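Local coordinates for protein formiminoglutamase (Trypanosoma cruzi, PDB 4MYK) that hydrolyses N-formimino-L-glutamate to L-glutamate and formamide, using a binuclear manganese centre of the arginase type, at residues Gln25-Ala30 with Glu102-Thr107; Gln168-Ser173 with Ala195-Asp200; Glu260-Cys265 with Pro292-Tyr297. The protein carries 1 engineered substitution. All coordinates share one frame; numbering follows the deposited sequence.

Contact 1 of 3, residues Gln25-Ala30 with Glu102-Thr107; sequences QREEDA and ESKVFT
K104 reaches from helix 94-110 to E27, at the start of a short 3-10 turn, and the two join in a salt bridge at the surface. The lysine leaves its helix with CG anti to the backbone N (chi1 177°), and a kink at chi2 (56°) turns the chain from CB and CG toward the loop. CE comes 3.7 Å from OE2 of E27, and NZ ends facing both carboxylate oxygens, nearer OE1. The stronger bond runs from NZ to the syn lone pair of E27 OE1, at 3.1 Å, while that to OE2 is weak at 3.4 Å. The extended E27 side chain arrives from the opposite direction. Its OE2 also receives a water at 3.1 Å. The same water donates to OG1 of T107 at 2.8 Å, and that hydroxyl in turn binds K104 O, at 2.7 Å, so the helix holds the carboxylate directly through K104 and indirectly through the water. R111 forms a second salt bridge to OE2, and the two cations would probably stabilise the ionised carboxylate. The contact lies over parallel strands 32-37 and 83-88: E27 packs on V33, Y84 and A86, and the aliphatic chain of K104 on I35, A86 and I89.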
# COMPACT_ATOMS: atom_id res chain seq x y z
N GLN A 25 0.43 7.28 -39.43
CA GLN A 25 1.06 6.30 -40.30
C GLN A 25 2.57 6.49 -40.34
O GLN A 25 3.32 5.51 -40.30
CB GLN A 25 0.49 6.37 -41.72
CG GLN A 25 -0.97 5.92 -41.84
CD GLN A 25 -1.13 4.42 -42.11
OE1 GLN A 25 -2.13 3.98 -42.68
NE2 GLN A 25 -0.14 3.62 -41.70
N ARG A 26 3.00 7.75 -40.41
CA ARG A 26 4.42 8.11 -40.40
C ARG A 26 4.79 8.80 -39.09
O ARG A 26 4.14 9.74 -38.66
CB ARG A 26 4.77 9.04 -41.58
CG ARG A 26 5.85 8.48 -42.52
CD ARG A 26 6.81 9.57 -43.07
NE ARG A 26 6.25 10.37 -44.17
CZ ARG A 26 6.35 10.07 -45.47
NH1 ARG A 26 6.98 8.97 -45.87
NH2 ARG A 26 5.82 10.88 -46.38
N GLU A 27 5.86 8.30 -38.47
CA GLU A 27 6.38 8.87 -37.24
C GLU A 27 6.37 10.40 -37.25
O GLU A 27 6.12 11.03 -36.22
CB GLU A 27 7.81 8.38 -37.02
CG GLU A 27 8.38 8.77 -35.67
CD GLU A 27 9.85 8.42 -35.53
OE1 GLU A 27 10.28 7.41 -36.13
OE2 GLU A 27 10.56 9.16 -34.80
N GLU A 28 6.65 10.98 -38.42
CA GLU A 28 6.79 12.43 -38.57
C GLU A 28 5.49 13.14 -38.23
O GLU A 28 5.46 14.35 -37.99
CB GLU A 28 7.21 12.78 -40.00
CG GLU A 28 8.18 11.79 -40.62
CD GLU A 28 9.60 11.94 -40.10
OE1 GLU A 28 10.12 13.08 -40.11
OE2 GLU A 28 10.19 10.91 -39.69
N ASP A 29 4.40 12.37 -38.22
CA ASP A 29 3.06 12.91 -38.04
C ASP A 29 2.54 12.74 -36.61
O ASP A 29 1.53 13.33 -36.23
CB ASP A 29 2.12 12.28 -39.07
CG ASP A 29 2.45 12.71 -40.50
OD1 ASP A 29 2.61 13.92 -40.74
OD2 ASP A 29 2.57 11.83 -41.38
N ALA A 30 3.24 11.94 -35.82
CA ALA A 30 2.90 11.73 -34.42
C ALA A 30 3.34 12.90 -33.54
O ALA A 30 4.47 13.40 -33.67
CB ALA A 30 3.50 10.43 -33.91
N GLU A 102 20.50 8.28 -28.06
CA GLU A 102 20.64 9.73 -28.12
C GLU A 102 20.30 10.29 -29.52
O GLU A 102 19.58 11.28 -29.65
CB GLU A 102 22.06 10.15 -27.73
CG GLU A 102 22.31 11.65 -27.79
CD GLU A 102 23.79 12.01 -27.61
OE1 GLU A 102 24.53 11.22 -26.98
OE2 GLU A 102 24.20 13.08 -28.11
N SER A 103 20.82 9.66 -30.55
CA SER A 103 20.67 10.17 -31.89
C SER A 103 19.19 10.20 -32.27
O SER A 103 18.72 11.12 -32.93
CB SER A 103 21.47 9.31 -32.86
OG SER A 103 21.46 9.86 -34.16
N LYS A 104 18.47 9.18 -31.83
CA LYS A 104 17.05 9.02 -32.13
C LYS A 104 16.18 10.03 -31.41
O LYS A 104 15.31 10.64 -32.00
CB LYS A 104 16.60 7.60 -31.77
CG LYS A 104 15.11 7.36 -32.00
CD LYS A 104 14.72 7.65 -33.42
CE LYS A 104 13.38 7.05 -33.74
NZ LYS A 104 13.16 7.00 -35.21
N VAL A 105 16.40 10.18 -30.11
CA VAL A 105 15.67 11.17 -29.33
C VAL A 105 15.90 12.57 -29.90
O VAL A 105 14.96 13.37 -30.00
CB VAL A 105 16.09 11.14 -27.84
CG1 VAL A 105 15.45 12.29 -27.07
CG2 VAL A 105 15.73 9.79 -27.23
N PHE A 106 17.13 12.86 -30.30
CA PHE A 106 17.46 14.17 -30.87
C PHE A 106 16.65 14.47 -32.12
O PHE A 106 16.08 15.55 -32.26
CB PHE A 106 18.94 14.30 -31.20
CG PHE A 106 19.26 15.57 -31.94
CD1 PHE A 106 19.34 16.78 -31.27
CD2 PHE A 106 19.45 15.56 -33.32
CE1 PHE A 106 19.61 17.95 -31.94
CE2 PHE A 106 19.73 16.73 -33.99
CZ PHE A 106 19.81 17.93 -33.31
N THR A 107 16.63 13.51 -33.05
CA THR A 107 15.86 13.67 -34.28
C THR A 107 14.40 14.00 -34.00
O THR A 107 13.86 14.95 -34.57
CB THR A 107 16.01 12.44 -35.22
OG1 THR A 107 15.37 11.29 -34.64
CG2 THR A 107 17.48 12.12 -35.45
O HOH W 1 13.14 10.34 -36.12

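Contact 2 of 3, residues Gln168-Ser173 with Ala195-Asp200; sequences QLLEES and AQYVRD
L170 and Y197 lie alongside each other, pointing opposite ways, which brings the leucine methyl CD1 to 3.4 Å from CE1 of the tyrosine ring. The approach is oblique to that ring. L170 CB adds a second touch further along, 3.8 Å from Y197 OH, so the leucine runs along the CD1-CE1 side of the ring to the hydroxyl. E171 covers the hydroxyl end with its aliphatic part: CG sits 3.3 Å from Y197 OH, and the carboxylate plane stands nearly perpendicular to the ring, at 87°. A looser methyl contact, L170 CD1 to V198 CG2 at 4.4 Å, completes the first shell.

Y197 is sent across to the other segment because its CG lies anti to the backbone N (chi1 180°). Around it, R167 makes a cation-pi contact with the ring and H201 meets it at about 50° between planes, while ND1 of H201 binds the carbonyl oxygen of Y197. The V198 side chain is about 12 Å from a bound manganese, so this packing stands well back from the metal centre.

Helix 192-200 links strands 180-185 and 204-207 as a beta-alpha-beta crossover at the edge of the sheet. L170 rests on F180 and V198 on E182 and L205, so the end of helix 165-170 and helix 192-200 are joined beside these last two strands.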
# COMPACT_ATOMS: atom_id res chain seq x y z
N GLN A 168 27.07 12.48 -15.47
CA GLN A 168 27.45 12.76 -16.85
C GLN A 168 26.88 14.07 -17.33
O GLN A 168 27.53 14.80 -18.07
CB GLN A 168 26.98 11.65 -17.79
CG GLN A 168 27.81 10.41 -17.68
CD GLN A 168 27.39 9.34 -18.66
OE1 GLN A 168 26.93 8.27 -18.26
NE2 GLN A 168 27.55 9.62 -19.95
N LEU A 169 25.66 14.35 -16.92
CA LEU A 169 25.02 15.57 -17.37
C LEU A 169 25.55 16.79 -16.60
O LEU A 169 25.82 17.84 -17.18
CB LEU A 169 23.50 15.41 -17.35
CG LEU A 169 23.06 14.18 -18.19
CD1 LEU A 169 21.60 13.75 -17.94
CD2 LEU A 169 23.33 14.35 -19.71
N LEU A 170 25.76 16.64 -15.29
CA LEU A 170 26.34 17.73 -14.51
C LEU A 170 27.74 18.08 -14.99
O LEU A 170 28.18 19.23 -14.88
CB LEU A 170 26.37 17.38 -13.02
CG LEU A 170 25.00 17.36 -12.37
CD1 LEU A 170 25.10 16.80 -10.96
CD2 LEU A 170 24.39 18.76 -12.39
N GLU A 171 28.44 17.09 -15.53
CA GLU A 171 29.78 17.30 -16.06
C GLU A 171 29.78 17.93 -17.45
O GLU A 171 30.84 18.16 -18.02
CB GLU A 171 30.58 15.99 -16.07
CG GLU A 171 30.88 15.44 -14.71
CD GLU A 171 32.02 14.45 -14.73
OE1 GLU A 171 31.76 13.23 -14.64
OE2 GLU A 171 33.19 14.88 -14.83
N GLU A 172 28.59 18.22 -17.99
CA GLU A 172 28.48 18.85 -19.31
C GLU A 172 28.72 20.36 -19.25
O GLU A 172 28.14 21.06 -18.43
CB GLU A 172 27.11 18.58 -19.92
CG GLU A 172 26.86 17.13 -20.31
CD GLU A 172 27.55 16.75 -21.60
OE1 GLU A 172 27.91 17.67 -22.37
OE2 GLU A 172 27.73 15.53 -21.84
N SER A 173 29.58 20.85 -20.14
CA SER A 173 29.86 22.28 -20.27
C SER A 173 28.57 23.07 -20.44
O SER A 173 28.34 24.08 -19.77
CB SER A 173 30.76 22.57 -21.47
OG SER A 173 32.01 21.93 -21.36
N ALA A 195 25.18 14.26 -2.29
CA ALA A 195 24.46 15.52 -2.08
C ALA A 195 25.40 16.70 -2.31
O ALA A 195 25.10 17.60 -3.09
CB ALA A 195 23.88 15.58 -0.68
N GLN A 196 26.51 16.69 -1.60
CA GLN A 196 27.56 17.70 -1.75
C GLN A 196 27.85 18.05 -3.22
O GLN A 196 27.86 19.23 -3.59
CB GLN A 196 28.83 17.22 -1.04
CG GLN A 196 30.07 17.97 -1.40
CD GLN A 196 31.28 17.51 -0.61
OE1 GLN A 196 32.17 16.85 -1.16
NE2 GLN A 196 31.32 17.85 0.67
N TYR A 197 28.06 17.04 -4.05
CA TYR A 197 28.34 17.23 -5.48
C TYR A 197 27.25 18.02 -6.22
O TYR A 197 27.53 19.01 -6.90
CB TYR A 197 28.58 15.87 -6.18
CG TYR A 197 28.87 15.98 -7.67
CD1 TYR A 197 27.90 15.69 -8.62
CD2 TYR A 197 30.13 16.36 -8.12
CE1 TYR A 197 28.17 15.80 -9.98
CE2 TYR A 197 30.41 16.47 -9.47
CZ TYR A 197 29.43 16.18 -10.41
OH TYR A 197 29.73 16.28 -11.76
N VAL A 198 26.01 17.57 -6.11
CA VAL A 198 24.88 18.27 -6.71
C VAL A 198 24.80 19.71 -6.22
O VAL A 198 24.71 20.65 -7.02
CB VAL A 198 23.54 17.59 -6.33
CG1 VAL A 198 22.37 18.46 -6.78
CG2 VAL A 198 23.46 16.19 -6.92
N ARG A 199 24.83 19.89 -4.91
CA ARG A 199 24.68 21.22 -4.35
C ARG A 199 25.85 22.11 -4.71
O ARG A 199 25.67 23.29 -4.97
CB ARG A 199 24.43 21.15 -2.84
CG ARG A 199 22.97 20.83 -2.54
CD ARG A 199 22.79 20.23 -1.17
NE ARG A 199 21.38 20.17 -0.79
CZ ARG A 199 20.93 19.69 0.37
NH1 ARG A 199 21.78 19.21 1.27
NH2 ARG A 199 19.62 19.68 0.62
N ASP A 200 27.05 21.52 -4.75
CA ASP A 200 28.24 22.25 -5.20
C ASP A 200 28.17 22.60 -6.69
O ASP A 200 28.97 23.37 -7.20
CB ASP A 200 29.51 21.47 -4.90
CG ASP A 200 29.98 21.64 -3.46
OD1 ASP A 200 29.35 22.40 -2.70
OD2 ASP A 200 31.00 21.01 -3.10

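Contact 3 of 3, residues Glu260-Cys265 with Pro292-Tyr297; sequences EAFDMC and PRVAVY
F262 of helix 258-270 packs against V294 and Y297 of helix 290-306, a buried helix-helix contact within the arginase/deacetylase alpha/beta fold.

The apolar part centres on the far end of the phenylalanine ring. F262 CZ lies 3.4 Å from Y297 CB, with CE1 close behind, so the phenyl group presses on the root of the tyrosine side chain and meets the tyrosine ring obliquely. V294 supplies CG1, 4.0 Å from F262 CE1. F262 holds its ring toward the other helix with CG anti to the carbonyl carbon (chi1 -63°).

Ring-to-carbonyl contacts form a second group. V294 O lies at the edge of the F262 ring, near its plane and 3.6 Å from CE1, where the polarised C-H bonds of the ring probably suit a carbonyl oxygen. Y297 O instead stands over one face. H301 stacks on the F262 ring and hydrogen-bonds Y297 O through ND1.

Across the subunit boundary, V254 of the third subunit packs on F262, A253 of that subunit on V294, and Q189 of that subunit on Y297, so the helix pair also belongs to the trimer interface.

Within helix 290-306, the tyrosine hydroxyl is met by R293, whose NH2 makes a weak, bent hydrogen bond to Y297 OH, 3.3 Å long with an angle of 122° at the hydrogen.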
# COMPACT_ATOMS: atom_id res chain seq x y z
N GLU A 260 -0.07 10.00 -6.78
CA GLU A 260 0.87 11.12 -6.87
C GLU A 260 1.62 11.07 -8.20
O GLU A 260 1.74 12.09 -8.88
CB GLU A 260 1.86 11.09 -5.71
CG GLU A 260 1.23 11.41 -4.37
CD GLU A 260 2.23 11.25 -3.25
OE1 GLU A 260 2.99 10.26 -3.29
OE2 GLU A 260 2.25 12.11 -2.34
N ALA A 261 2.12 9.89 -8.54
CA ALA A 261 2.80 9.67 -9.81
C ALA A 261 1.93 10.11 -10.99
O ALA A 261 2.37 10.90 -11.82
CB ALA A 261 3.19 8.21 -9.94
N PHE A 262 0.70 9.61 -11.05
CA PHE A 262 -0.25 10.00 -12.09
C PHE A 262 -0.44 11.51 -12.11
O PHE A 262 -0.34 12.14 -13.17
CB PHE A 262 -1.62 9.38 -11.84
CG PHE A 262 -1.62 7.89 -11.89
CD1 PHE A 262 -0.49 7.19 -12.27
CD2 PHE A 262 -2.76 7.18 -11.56
CE1 PHE A 262 -0.49 5.81 -12.31
CE2 PHE A 262 -2.78 5.80 -11.60
CZ PHE A 262 -1.64 5.11 -11.98
N ASP A 263 -0.74 12.09 -10.95
CA ASP A 263 -0.93 13.53 -10.84
C ASP A 263 0.28 14.32 -11.32
O ASP A 263 0.13 15.39 -11.91
CB ASP A 263 -1.25 13.91 -9.40
CG ASP A 263 -2.65 13.48 -8.97
OD1 ASP A 263 -3.34 12.79 -9.74
OD2 ASP A 263 -3.06 13.82 -7.84
N MET A 264 1.48 13.80 -11.06
CA MET A 264 2.71 14.46 -11.48
C MET A 264 2.93 14.34 -12.98
O MET A 264 3.41 15.27 -13.63
CB MET A 264 3.93 13.87 -10.77
CG MET A 264 4.00 14.16 -9.28
SD MET A 264 5.28 13.13 -8.52
CE MET A 264 6.74 13.70 -9.39
N CYS A 265 2.59 13.18 -13.54
CA CYS A 265 2.68 12.98 -14.98
C CYS A 265 1.69 13.87 -15.75
O CYS A 265 2.03 14.40 -16.80
CB CYS A 265 2.49 11.50 -15.33
SG CYS A 265 3.93 10.53 -14.89
N PRO A 292 3.70 -2.84 -14.30
CA PRO A 292 3.53 -2.38 -15.69
C PRO A 292 2.24 -1.60 -15.93
O PRO A 292 2.23 -0.66 -16.72
CB PRO A 292 3.54 -3.69 -16.47
CG PRO A 292 4.42 -4.59 -15.65
CD PRO A 292 4.08 -4.26 -14.23
N ARG A 293 1.16 -1.98 -15.26
CA ARG A 293 -0.08 -1.20 -15.35
C ARG A 293 0.14 0.22 -14.85
O ARG A 293 -0.30 1.18 -15.46
CB ARG A 293 -1.23 -1.89 -14.60
CG ARG A 293 -1.64 -3.23 -15.18
CD ARG A 293 -2.91 -3.78 -14.54
NE ARG A 293 -4.05 -2.87 -14.72
CZ ARG A 293 -5.08 -3.12 -15.52
NH1 ARG A 293 -5.13 -4.25 -16.21
NH2 ARG A 293 -6.07 -2.24 -15.62
N VAL A 294 0.82 0.35 -13.71
CA VAL A 294 1.09 1.68 -13.18
C VAL A 294 1.88 2.52 -14.17
O VAL A 294 1.58 3.71 -14.37
CB VAL A 294 1.82 1.62 -11.83
CG1 VAL A 294 2.30 3.02 -11.42
CG2 VAL A 294 0.92 0.98 -10.78
N ALA A 295 2.88 1.90 -14.80
CA ALA A 295 3.77 2.58 -15.73
C ALA A 295 3.00 3.11 -16.94
O ALA A 295 3.19 4.25 -17.35
CB ALA A 295 4.89 1.65 -16.18
N VAL A 296 2.12 2.27 -17.48
CA VAL A 296 1.27 2.68 -18.61
C VAL A 296 0.30 3.78 -18.18
O VAL A 296 0.07 4.73 -18.93
CB VAL A 296 0.51 1.47 -19.25
CG1 VAL A 296 -0.51 1.95 -20.27
CG2 VAL A 296 1.50 0.49 -19.90
N TYR A 297 -0.26 3.66 -16.98
CA TYR A 297 -1.18 4.67 -16.47
C TYR A 297 -0.49 6.01 -16.22
O TYR A 297 -1.09 7.06 -16.38
CB TYR A 297 -1.87 4.18 -15.20
CG TYR A 297 -3.09 3.32 -15.47
CD1 TYR A 297 -4.08 3.75 -16.35
CD2 TYR A 297 -3.25 2.08 -14.85
CE1 TYR A 297 -5.19 2.97 -16.60
CE2 TYR A 297 -4.37 1.30 -15.10
CZ TYR A 297 -5.33 1.75 -15.98
OH TYR A 297 -6.45 0.98 -16.23

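In the fold
From the N terminus, contact 1 comes first: the loop leading into strand 32-37 is tied to helix 94-110, closing a loop of 71 residues that takes in helix 55-63 and strand 83-88. Contact 2 then spans only 21 residues, holding together the two helices on either side of strand 180-185 in sequence. Contact 3 closes the last loop, joining the helices that precede and follow strand 274-280. The three follow in series, neither nested nor crossed, and none touches another. Contacts 1 and 2 lie toward opposite ends of the parallel sheet, near strands 83-88 and 204-207, whereas contact 3, about 28 Å from contact 2 between centres, is buried nearer the middle of the chain.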